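Local coordinates for AceL NrdHF-1-1 Intein (Metagenome, PDB 6ZGQ), which is a naturally split class 3 intein, here linked and made splice-inactive, of the kind that excises itself from a precursor while joining the flanking protein segments, at residues 23-35 with 41-53. Residues are numbered along the deposited sequence; the frame is centred on the assembly and turned at random. Where two conformers were deposited one is given.
Sequences IENITLEDEVLQF and DFSYTNPTKTQKV
Strands 32-35 and 42-45 form an antiparallel beta hairpin in which Leu33 packs on Tyr44 and Phe35 on Phe42 on one face, with Gln34 and Thr45 meeting on the other. Val32 with Thr45 and Gln34 with Ser43 are the hydrogen-bonded pairs, the latter including Gln34 N to Ser43 O at 2.8 Å; Leu33 with Tyr44 and Phe35 with Phe42 are the non-hydrogen-bonded ones. CD1 of Leu33 lies over the Tyr44 ring, 4.0 Å from its centroid, a CH-pi contact. Phe35 CD1 sits above one face of the Phe42 ring, 3.6 Å from Phe42 CZ, the two planes inclined at 51°. On the other face, Gln34 CG stands between backbone N and carbonyl carbon (chi1 72°), and the extended chain carries the amide past Ser43 to Thr45; in one of two Thr45 conformers, and so provisionally, Thr45 OG1 donates to Gln34 OE1 at 3.1 Å from above the carbonyl plane. The same OE1 accepts from Gly138 N, while a water held by Asp41 O and Ser43 OG is weakly bonded to Gln34 NE2. A leucine here would probably leave Gly138 N, and perhaps Thr45 OG1, without an acceptor and cost the water its weak amide bond. Beyond the hairpin, the type I turn Thr27-Asp30, tied by Thr27 N to Asp30 OD2 at 2.7 Å, meets Pro47, whose CG lies 3.6 Å from Thr27 O and whose CD lies 3.2 Å from Asp30 O. Pro47 CG also packs on Ile26 CG2 at 3.8 Å. Lys21 forms a salt bridge with Asp30. Backbone hydrogen bonds of Leu33 with Thr15 and Val142, and of Phe35 with Ser140, join strand 32-35 to strands 13-15 and 140-144.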
loop_
_atom_site.group_PDB
_atom_site.type_symbol
_atom_site.label_atom_id
_atom_site.label_comp_id
_atom_site.label_asym_id
_atom_site.label_seq_id
_atom_site.Cartn_x
_atom_site.Cartn_y
_atom_site.Cartn_z
ATOM N N ILE A 23 9.092 -6.552 -2.026
ATOM C CA ILE A 23 8.188 -6.459 -3.184
ATOM C C ILE A 23 8.924 -6.846 -4.474
ATOM O O ILE A 23 8.335 -7.512 -5.323
ATOM C CB ILE A 23 7.496 -5.075 -3.288
ATOM C CG1 ILE A 23 6.430 -5.082 -4.399
ATOM C CG2 ILE A 23 8.522 -3.959 -3.495
ATOM C CD1 ILE A 23 5.397 -3.985 -4.276
ATOM N N GLU A 24 10.208 -6.474 -4.593
ATOM C CA GLU A 24 11.015 -6.755 -5.803
ATOM C C GLU A 24 11.240 -8.256 -6.016
ATOM O O GLU A 24 11.711 -8.642 -7.094
ATOM C CB GLU A 24 12.381 -6.066 -5.751
ATOM C CG GLU A 24 13.265 -6.534 -4.601
ATOM C CD GLU A 24 13.215 -5.618 -3.392
ATOM O OE1 GLU A 24 12.208 -4.903 -3.210
ATOM O OE2 GLU A 24 14.198 -5.612 -2.629
ATOM N N ASN A 25 10.943 -9.071 -4.993
ATOM C CA ASN A 25 11.090 -10.538 -5.044
ATOM C C ASN A 25 9.750 -11.263 -5.227
ATOM O O ASN A 25 9.749 -12.485 -5.340
ATOM C CB ASN A 25 11.789 -11.063 -3.780
ATOM C CG ASN A 25 13.198 -10.541 -3.638
ATOM O OD1 ASN A 25 13.590 -10.067 -2.575
ATOM N ND2 ASN A 25 13.965 -10.612 -4.716
ATOM N N ILE A 26 8.632 -10.527 -5.261
ATOM C CA ILE A 26 7.295 -11.122 -5.468
ATOM C C ILE A 26 7.196 -11.643 -6.913
ATOM O O ILE A 26 7.588 -10.929 -7.848
ATOM C CB ILE A 26 6.162 -10.101 -5.181
ATOM C CG1 ILE A 26 6.097 -9.749 -3.682
ATOM C CG2 ILE A 26 4.815 -10.613 -5.689
ATOM C CD1 ILE A 26 5.535 -10.842 -2.799
ATOM N N THR A 27 6.717 -12.888 -7.064
ATOM C CA THR A 27 6.423 -13.521 -8.365
ATOM C C THR A 27 4.916 -13.796 -8.437
ATOM O O THR A 27 4.209 -13.589 -7.442
ATOM C CB THR A 27 7.167 -14.864 -8.551
ATOM O OG1 THR A 27 6.471 -15.885 -7.829
ATOM C CG2 THR A 27 8.621 -14.799 -8.086
ATOM N N LEU A 28 4.453 -14.275 -9.595
ATOM C CA LEU A 28 3.045 -14.624 -9.817
ATOM C C LEU A 28 2.665 -15.872 -8.992
ATOM O O LEU A 28 1.474 -16.128 -8.784
ATOM C CB LEU A 28 2.787 -14.850 -11.312
ATOM C CG LEU A 28 3.268 -13.727 -12.236
ATOM C CD1 LEU A 28 3.044 -14.108 -13.691
ATOM C CD2 LEU A 28 2.572 -12.417 -11.904
ATOM N N GLU A 29 3.676 -16.617 -8.520
ATOM C CA GLU A 29 3.487 -17.846 -7.717
ATOM C C GLU A 29 3.401 -17.578 -6.205
ATOM O O GLU A 29 3.104 -18.504 -5.443
ATOM C CB GLU A 29 4.617 -18.837 -7.999
ATOM C CG GLU A 29 4.642 -19.335 -9.432
ATOM C CD GLU A 29 5.213 -20.729 -9.544
ATOM O OE1 GLU A 29 6.359 -20.938 -9.096
ATOM O OE2 GLU A 29 4.513 -21.616 -10.080
ATOM N N ASP A 30 3.653 -16.334 -5.777
ATOM C CA ASP A 30 3.539 -15.948 -4.355
ATOM C C ASP A 30 2.059 -15.821 -3.972
ATOM O O ASP A 30 1.227 -15.532 -4.833
ATOM C CB ASP A 30 4.288 -14.641 -4.050
ATOM C CG ASP A 30 5.783 -14.839 -3.930
ATOM O OD1 ASP A 30 6.199 -15.701 -3.140
ATOM O OD2 ASP A 30 6.534 -14.146 -4.645
ATOM N N GLU A 31 1.764 -16.047 -2.691
ATOM C CA GLU A 31 0.414 -15.946 -2.119
ATOM C C GLU A 31 0.346 -14.679 -1.258
ATOM O O GLU A 31 0.720 -14.719 -0.076
ATOM C CB GLU A 31 0.108 -17.197 -1.287
ATOM C CG GLU A 31 0.223 -18.480 -2.089
ATOM C CD GLU A 31 -0.052 -19.707 -1.249
ATOM O OE1 GLU A 31 0.878 -20.187 -0.565
ATOM O OE2 GLU A 31 -1.201 -20.188 -1.277
ATOM N N VAL A 32 -0.162 -13.596 -1.850
ATOM C CA VAL A 32 -0.135 -12.245 -1.266
ATOM C C VAL A 32 -1.425 -12.008 -0.488
ATOM O O VAL A 32 -2.501 -12.372 -0.982
ATOM C CB VAL A 32 0.015 -11.173 -2.383
ATOM C CG1 VAL A 32 -0.121 -9.756 -1.838
ATOM C CG2 VAL A 32 1.347 -11.338 -3.106
ATOM N N LEU A 33 -1.313 -11.413 0.706
ATOM C CA LEU A 33 -2.490 -11.016 1.502
ATOM C C LEU A 33 -3.144 -9.818 0.816
ATOM O O LEU A 33 -2.584 -8.708 0.850
ATOM C CB LEU A 33 -2.092 -10.663 2.942
ATOM C CG LEU A 33 -3.256 -10.369 3.897
ATOM C CD1 LEU A 33 -4.207 -11.554 3.978
ATOM C CD2 LEU A 33 -2.751 -9.995 5.281
ATOM N N GLN A 34 -4.284 -10.062 0.157
ATOM C CA GLN A 34 -5.071 -9.013 -0.497
ATOM C C GLN A 34 -6.198 -8.597 0.443
ATOM O O GLN A 34 -6.513 -9.335 1.384
ATOM C CB GLN A 34 -5.599 -9.466 -1.871
ATOM C CG GLN A 34 -6.727 -10.486 -1.842
ATOM C CD GLN A 34 -7.557 -10.439 -3.103
ATOM O OE1 GLN A 34 -7.036 -10.215 -4.194
ATOM N NE2 GLN A 34 -8.861 -10.631 -2.962
ATOM N N PHE A 35 -6.745 -7.404 0.191
ATOM C CA PHE A 35 -7.918 -6.838 0.867
ATOM C C PHE A 35 -8.926 -6.481 -0.235
ATOM O O PHE A 35 -8.611 -5.680 -1.127
ATOM C CB PHE A 35 -7.494 -5.607 1.680
ATOM C CG PHE A 35 -8.610 -4.926 2.437
ATOM C CD1 PHE A 35 -9.148 -5.496 3.580
ATOM C CD2 PHE A 35 -9.085 -3.687 2.028
ATOM C CE1 PHE A 35 -10.150 -4.856 4.290
ATOM C CE2 PHE A 35 -10.089 -3.043 2.729
ATOM C CZ PHE A 35 -10.627 -3.629 3.860
ATOM N N ASP A 41 -12.966 -8.082 3.026
ATOM C CA ASP A 41 -12.425 -9.388 3.455
ATOM C C ASP A 41 -10.955 -9.509 3.037
ATOM O O ASP A 41 -10.590 -9.023 1.959
ATOM C CB ASP A 41 -13.203 -10.547 2.824
ATOM C CG ASP A 41 -14.618 -10.682 3.364
ATOM O OD1 ASP A 41 -14.889 -10.196 4.479
ATOM O OD2 ASP A 41 -15.452 -11.269 2.655
ATOM N N PHE A 42 -10.158 -10.158 3.900
ATOM C CA PHE A 42 -8.753 -10.521 3.670
ATOM C C PHE A 42 -8.666 -11.947 3.092
ATOM O O PHE A 42 -9.412 -12.826 3.524
ATOM C CB PHE A 42 -7.983 -10.447 5.000
ATOM C CG PHE A 42 -7.686 -9.044 5.462
ATOM C CD1 PHE A 42 -6.592 -8.346 4.958
ATOM C CD2 PHE A 42 -8.477 -8.433 6.424
ATOM C CE1 PHE A 42 -6.310 -7.059 5.387
ATOM C CE2 PHE A 42 -8.192 -7.155 6.867
ATOM C CZ PHE A 42 -7.114 -6.464 6.344
ATOM N N SER A 43 -7.791 -12.165 2.108
ATOM C CA SER A 43 -7.508 -13.515 1.585
ATOM C C SER A 43 -6.143 -13.527 0.895
ATOM O O SER A 43 -5.639 -12.451 0.557
ATOM C CB SER A 43 -8.606 -13.971 0.617
ATOM O OG SER A 43 -8.791 -13.048 -0.444
ATOM N N TYR A 44 -5.544 -14.716 0.741
ATOM C CA TYR A 44 -4.289 -14.891 -0.008
ATOM C C TYR A 44 -4.642 -15.275 -1.460
ATOM O O TYR A 44 -5.440 -16.194 -1.683
ATOM C CB TYR A 44 -3.360 -15.923 0.660
ATOM C CG TYR A 44 -2.992 -15.579 2.086
ATOM C CD1 TYR A 44 -1.939 -14.714 2.367
ATOM C CD2 TYR A 44 -3.705 -16.107 3.156
ATOM C CE1 TYR A 44 -1.606 -14.390 3.670
ATOM C CE2 TYR A 44 -3.371 -15.795 4.463
ATOM C CZ TYR A 44 -2.320 -14.936 4.715
ATOM O OH TYR A 44 -1.983 -14.614 6.006
ATOM N N THR A 45 -4.078 -14.539 -2.421
ATOM C CA THR A 45 -4.281 -14.757 -3.865
ATOM C C THR A 45 -2.933 -14.562 -4.567
ATOM O O THR A 45 -2.051 -13.916 -4.007
ATOM C CB THR A 45 -5.273 -13.733 -4.462
ATOM O OG1 THR A 45 -4.788 -12.414 -4.189
ATOM C CG2 THR A 45 -6.681 -13.883 -3.882
ATOM N N ASN A 46 -2.785 -15.132 -5.765
ATOM C CA ASN A 46 -1.593 -14.928 -6.606
ATOM C C ASN A 46 -1.747 -13.574 -7.304
ATOM O O ASN A 46 -2.840 -13.233 -7.763
ATOM C CB ASN A 46 -1.414 -16.079 -7.606
ATOM C CG ASN A 46 -1.271 -17.419 -6.919
ATOM O OD1 ASN A 46 -0.220 -17.745 -6.365
ATOM N ND2 ASN A 46 -2.340 -18.195 -6.929
ATOM N N PRO A 47 -0.666 -12.765 -7.354
ATOM C CA PRO A 47 -0.683 -11.581 -8.220
ATOM C C PRO A 47 -0.854 -12.023 -9.675
ATOM O O PRO A 47 -0.357 -13.094 -10.026
ATOM C CB PRO A 47 0.697 -10.932 -8.013
ATOM C CG PRO A 47 1.318 -11.618 -6.839
ATOM C CD PRO A 47 0.591 -12.914 -6.607
ATOM N N THR A 48 -1.562 -11.219 -10.479
ATOM C CA THR A 48 -1.778 -11.476 -11.914
ATOM C C THR A 48 -0.764 -10.697 -12.772
ATOM O O THR A 48 -0.572 -11.039 -13.935
ATOM C CB THR A 48 -3.212 -11.111 -12.346
ATOM O OG1 THR A 48 -3.419 -9.716 -12.119
ATOM C CG2 THR A 48 -4.249 -11.931 -11.572
ATOM N N LYS A 49 -0.123 -9.673 -12.201
ATOM C CA LYS A 49 1.058 -9.050 -12.821
ATOM C C LYS A 49 1.936 -8.349 -11.783
ATOM O O LYS A 49 1.421 -7.893 -10.752
ATOM C CB LYS A 49 0.668 -8.092 -13.961
ATOM C CG LYS A 49 -0.279 -6.964 -13.585
ATOM C CD LYS A 49 -0.356 -5.884 -14.658
ATOM C CE LYS A 49 -1.102 -6.346 -15.906
ATOM N NZ LYS A 49 -2.560 -6.564 -15.667
ATOM N N THR A 50 3.250 -8.330 -12.058
ATOM C CA THR A 50 4.259 -7.559 -11.315
ATOM C C THR A 50 4.879 -6.563 -12.310
ATOM O O THR A 50 4.955 -6.888 -13.502
ATOM C CB THR A 50 5.364 -8.466 -10.746
ATOM O OG1 THR A 50 6.078 -9.055 -11.832
ATOM C CG2 THR A 50 4.786 -9.570 -9.869
ATOM N N GLN A 51 5.256 -5.373 -11.831
ATOM C CA GLN A 51 5.799 -4.293 -12.672
ATOM C C GLN A 51 7.086 -3.773 -12.019
ATOM O O GLN A 51 7.154 -3.688 -10.782
ATOM C CB GLN A 51 4.771 -3.157 -12.871
ATOM C CG GLN A 51 5.075 -1.875 -12.092
ATOM C CD GLN A 51 4.261 -0.661 -12.519
ATOM O OE1 GLN A 51 4.696 0.475 -12.317
ATOM N NE2 GLN A 51 3.088 -0.882 -13.102
ATOM N N LYS A 52 8.082 -3.460 -12.852
ATOM C CA LYS A 52 9.340 -2.833 -12.442
ATOM C C LYS A 52 9.481 -1.532 -13.246
ATOM O O LYS A 52 9.421 -1.569 -14.483
ATOM C CB LYS A 52 10.516 -3.782 -12.722
ATOM C CG LYS A 52 11.850 -3.375 -12.105
ATOM C CD LYS A 52 13.032 -4.045 -12.787
ATOM C CE LYS A 52 12.935 -5.561 -12.770
ATOM N NZ LYS A 52 13.914 -6.161 -13.713
ATOM N N VAL A 53 9.608 -0.404 -12.544
ATOM C CA VAL A 53 9.787 0.923 -13.162
ATOM C C VAL A 53 10.866 1.667 -12.365
ATOM O O VAL A 53 11.029 1.377 -11.176
ATOM C CB VAL A 53 8.446 1.707 -13.194
ATOM C CG1 VAL A 53 8.158 2.384 -11.859
ATOM C CG2 VAL A 53 8.415 2.719 -14.337
HETATM O O HOH W 1 -10.619 -10.992 -0.043
#